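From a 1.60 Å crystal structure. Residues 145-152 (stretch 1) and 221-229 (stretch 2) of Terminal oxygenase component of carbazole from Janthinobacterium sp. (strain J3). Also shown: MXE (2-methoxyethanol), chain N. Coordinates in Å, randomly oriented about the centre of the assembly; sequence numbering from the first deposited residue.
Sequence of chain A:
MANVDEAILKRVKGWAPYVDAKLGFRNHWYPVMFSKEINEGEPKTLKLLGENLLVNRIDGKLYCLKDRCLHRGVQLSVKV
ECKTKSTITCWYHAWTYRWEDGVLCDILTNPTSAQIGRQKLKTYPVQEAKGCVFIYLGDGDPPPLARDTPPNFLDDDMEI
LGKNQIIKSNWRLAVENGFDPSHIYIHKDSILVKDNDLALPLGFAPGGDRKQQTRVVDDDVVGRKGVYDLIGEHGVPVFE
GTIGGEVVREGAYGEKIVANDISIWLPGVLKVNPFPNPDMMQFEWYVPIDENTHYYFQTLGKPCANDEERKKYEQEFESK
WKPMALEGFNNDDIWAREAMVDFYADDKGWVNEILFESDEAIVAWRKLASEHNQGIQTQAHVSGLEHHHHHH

Stretch 1, residues 145-152: LARDTPPN
Stretch 2 (221-229) VVGRKGVYD

Residues 145-147 form a short 3-10 segment, closed by Asp148 N donating to Leu145 O at 2.9 Å; an extended run through Thr149, Pro150 and Pro151 (psi 143 to 160°) follows. In stretch 2, Val222 and Gly223 turn (phi/psi -105/6° and 91/9°). The positive phi of Gly223 by itself favours glycine, and an ideal CB there would lie a tight 3.3 Å from Arg147 CG. Arg224 extends at -61/145°, and a strand runs through 226-229. The backbones come nearest at Arg147 and Arg224, whose CA atoms lie 4.5 Å apart. Together the stretches bury 362 Å².

Hydrogen bonding centres on Arg224 (chi1 m, chi2 t, chi3 t, chi4 102°). Its positively charged guanidinium gives the NE proton to a backbone carbonyl, Thr149 O, at 2.8 Å and near the guanidinium plane, so the long side chain ties to the other main chain. Pro151 N lies over one face, 3.7 Å from Arg224 NE. Arg224 CA makes a CA-H...O contact with Arg147 O at 3.4 Å.

Two waters join the stretches. Water 1 donates to Arg147 O (2.7 Å) and accepts from Lys225 N (2.9 Å). Water 2 accepts from Arg224 NH1 (2.9 Å), donates to Pro150 O (2.7 Å) and bonds Thr149 OG1 (2.7 Å; Thr149 chi1 p).

In the packing, Ala146 CB meets Val222 CG2 in an apolar contact (3.9 Å; Val222 chi1 m). Arg147 (t, t, p) sets CG 3.4 Å from Gly223 O.

Within stretch 1, Arg147 and Asp148 form a salt bridge, Arg147 NH2 to Asp148 OD2 at 2.9 Å.

Ala146 N donates to MXE O1 at 2.9 Å.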

# COMPACT_ATOMS: atom_id res chain seq x y z
N LEU A 145 -27.47 -18.62 21.47
CA LEU A 145 -26.04 -18.86 21.16
C LEU A 145 -25.85 -20.29 20.68
O LEU A 145 -25.04 -20.50 19.73
CB LEU A 145 -25.23 -18.58 22.42
CG LEU A 145 -23.75 -18.90 22.29
CD1 LEU A 145 -23.09 -18.04 21.20
CD2 LEU A 145 -23.04 -18.70 23.58
N ALA A 146 -26.55 -21.29 21.21
CA ALA A 146 -26.43 -22.69 20.74
C ALA A 146 -26.55 -22.83 19.23
O ALA A 146 -25.97 -23.77 18.70
CB ALA A 146 -27.47 -23.56 21.41
N ARG A 147 -27.35 -22.01 18.53
CA ARG A 147 -27.53 -22.10 17.07
C ARG A 147 -26.16 -22.02 16.37
O ARG A 147 -26.01 -22.68 15.32
CB ARG A 147 -28.42 -21.00 16.53
CG ARG A 147 -28.89 -21.29 15.11
CD ARG A 147 -29.33 -20.09 14.37
NE ARG A 147 -28.26 -19.08 14.22
CZ ARG A 147 -28.47 -17.85 13.79
NH1 ARG A 147 -29.68 -17.50 13.33
NH2 ARG A 147 -27.49 -16.96 13.73
N ASP A 148 -25.26 -21.21 16.92
CA ASP A 148 -24.00 -20.82 16.24
C ASP A 148 -22.82 -21.43 16.98
O ASP A 148 -21.70 -20.93 16.80
CB ASP A 148 -23.87 -19.30 16.16
CG ASP A 148 -24.82 -18.66 15.16
OD1 ASP A 148 -25.30 -19.37 14.27
OD2 ASP A 148 -25.12 -17.44 15.33
N THR A 149 -23.02 -22.54 17.67
CA THR A 149 -21.94 -23.23 18.40
C THR A 149 -22.07 -24.70 18.08
O THR A 149 -23.17 -25.18 17.79
CB THR A 149 -21.96 -22.99 19.92
OG1 THR A 149 -23.23 -23.39 20.44
CG2 THR A 149 -21.74 -21.56 20.31
N PRO A 150 -20.95 -25.44 18.02
CA PRO A 150 -21.05 -26.84 17.66
C PRO A 150 -21.73 -27.60 18.78
O PRO A 150 -21.70 -27.18 19.94
CB PRO A 150 -19.58 -27.29 17.57
CG PRO A 150 -18.85 -26.00 17.34
CD PRO A 150 -19.57 -24.95 18.17
N PRO A 151 -22.27 -28.78 18.48
CA PRO A 151 -22.82 -29.62 19.55
C PRO A 151 -21.76 -29.90 20.64
O PRO A 151 -20.58 -30.07 20.32
CB PRO A 151 -23.21 -30.92 18.83
CG PRO A 151 -23.27 -30.59 17.37
CD PRO A 151 -22.32 -29.42 17.16
N ASN A 152 -22.23 -29.92 21.90
CA ASN A 152 -21.48 -30.26 23.15
C ASN A 152 -20.69 -29.06 23.66
O ASN A 152 -20.24 -29.11 24.78
CB ASN A 152 -20.65 -31.55 23.02
CG ASN A 152 -21.52 -32.74 22.61
OD1 ASN A 152 -21.60 -33.09 21.44
ND2 ASN A 152 -22.29 -33.27 23.56
N VAL A 221 -32.34 -29.09 15.96
CA VAL A 221 -33.61 -28.55 16.55
C VAL A 221 -33.38 -27.20 17.24
O VAL A 221 -34.37 -26.57 17.65
CB VAL A 221 -34.27 -29.59 17.47
CG1 VAL A 221 -34.79 -29.00 18.77
CG2 VAL A 221 -35.37 -30.33 16.72
N VAL A 222 -32.13 -26.75 17.38
CA VAL A 222 -31.83 -25.36 17.83
C VAL A 222 -31.39 -24.54 16.62
O VAL A 222 -31.05 -23.38 16.83
CB VAL A 222 -30.82 -25.34 19.01
CG1 VAL A 222 -31.16 -26.40 20.04
CG2 VAL A 222 -29.37 -25.50 18.58
N GLY A 223 -31.46 -25.10 15.40
CA GLY A 223 -31.23 -24.36 14.15
C GLY A 223 -29.76 -24.41 13.71
O GLY A 223 -29.42 -23.71 12.72
N ARG A 224 -28.95 -25.23 14.35
CA ARG A 224 -27.51 -25.37 13.97
C ARG A 224 -27.41 -25.88 12.54
O ARG A 224 -28.29 -26.67 12.08
CB ARG A 224 -26.75 -26.43 14.78
CG ARG A 224 -26.50 -26.11 16.22
CD ARG A 224 -25.56 -27.19 16.73
NE ARG A 224 -25.41 -26.79 18.08
CZ ARG A 224 -26.02 -27.34 19.10
NH1 ARG A 224 -25.79 -26.86 20.31
NH2 ARG A 224 -26.84 -28.37 18.93
N LYS A 225 -26.41 -25.43 11.79
CA LYS A 225 -26.25 -25.85 10.39
C LYS A 225 -24.79 -26.29 10.23
O LYS A 225 -23.90 -25.47 10.50
CB LYS A 225 -26.61 -24.74 9.41
CG LYS A 225 -28.03 -24.17 9.56
CD LYS A 225 -29.08 -25.11 8.99
CE LYS A 225 -30.44 -24.48 8.98
NZ LYS A 225 -31.07 -24.70 10.28
N GLY A 226 -24.56 -27.53 9.82
CA GLY A 226 -23.16 -27.97 9.64
C GLY A 226 -23.02 -29.16 8.73
O GLY A 226 -23.99 -29.64 8.12
N VAL A 227 -21.79 -29.60 8.59
CA VAL A 227 -21.40 -30.74 7.71
C VAL A 227 -20.43 -31.61 8.49
O VAL A 227 -19.45 -31.09 9.02
CB VAL A 227 -20.78 -30.29 6.37
CG1 VAL A 227 -20.56 -31.48 5.45
CG2 VAL A 227 -21.63 -29.26 5.68
N TYR A 228 -20.67 -32.92 8.52
CA TYR A 228 -19.69 -33.90 9.02
C TYR A 228 -18.91 -34.44 7.82
O TYR A 228 -19.52 -34.69 6.76
CB TYR A 228 -20.36 -35.07 9.75
CG TYR A 228 -20.88 -34.72 11.12
CD1 TYR A 228 -22.10 -34.08 11.28
CD2 TYR A 228 -20.12 -34.96 12.24
CE1 TYR A 228 -22.57 -33.75 12.55
CE2 TYR A 228 -20.56 -34.62 13.51
CZ TYR A 228 -21.79 -33.99 13.66
OH TYR A 228 -22.18 -33.63 14.93
N ASP A 229 -17.60 -34.58 8.03
CA ASP A 229 -16.62 -35.21 7.11
C ASP A 229 -16.65 -36.71 7.40
O ASP A 229 -16.16 -37.12 8.45
CB ASP A 229 -15.22 -34.60 7.31
CG ASP A 229 -14.10 -35.34 6.57
OD1 ASP A 229 -14.44 -36.20 5.73
OD2 ASP A 229 -12.91 -35.10 6.91
O1 MXE N . -28.07 -21.20 23.64
C1 MXE N . -28.47 -20.53 24.82
C2 MXE N . -29.26 -19.25 24.57
O2 MXE N . -28.37 -18.15 24.74
C3 MXE N . -28.26 -17.09 23.86
O HOH W 1 -24.81 -23.29 12.94
O HOH W 2 -23.36 -25.88 21.59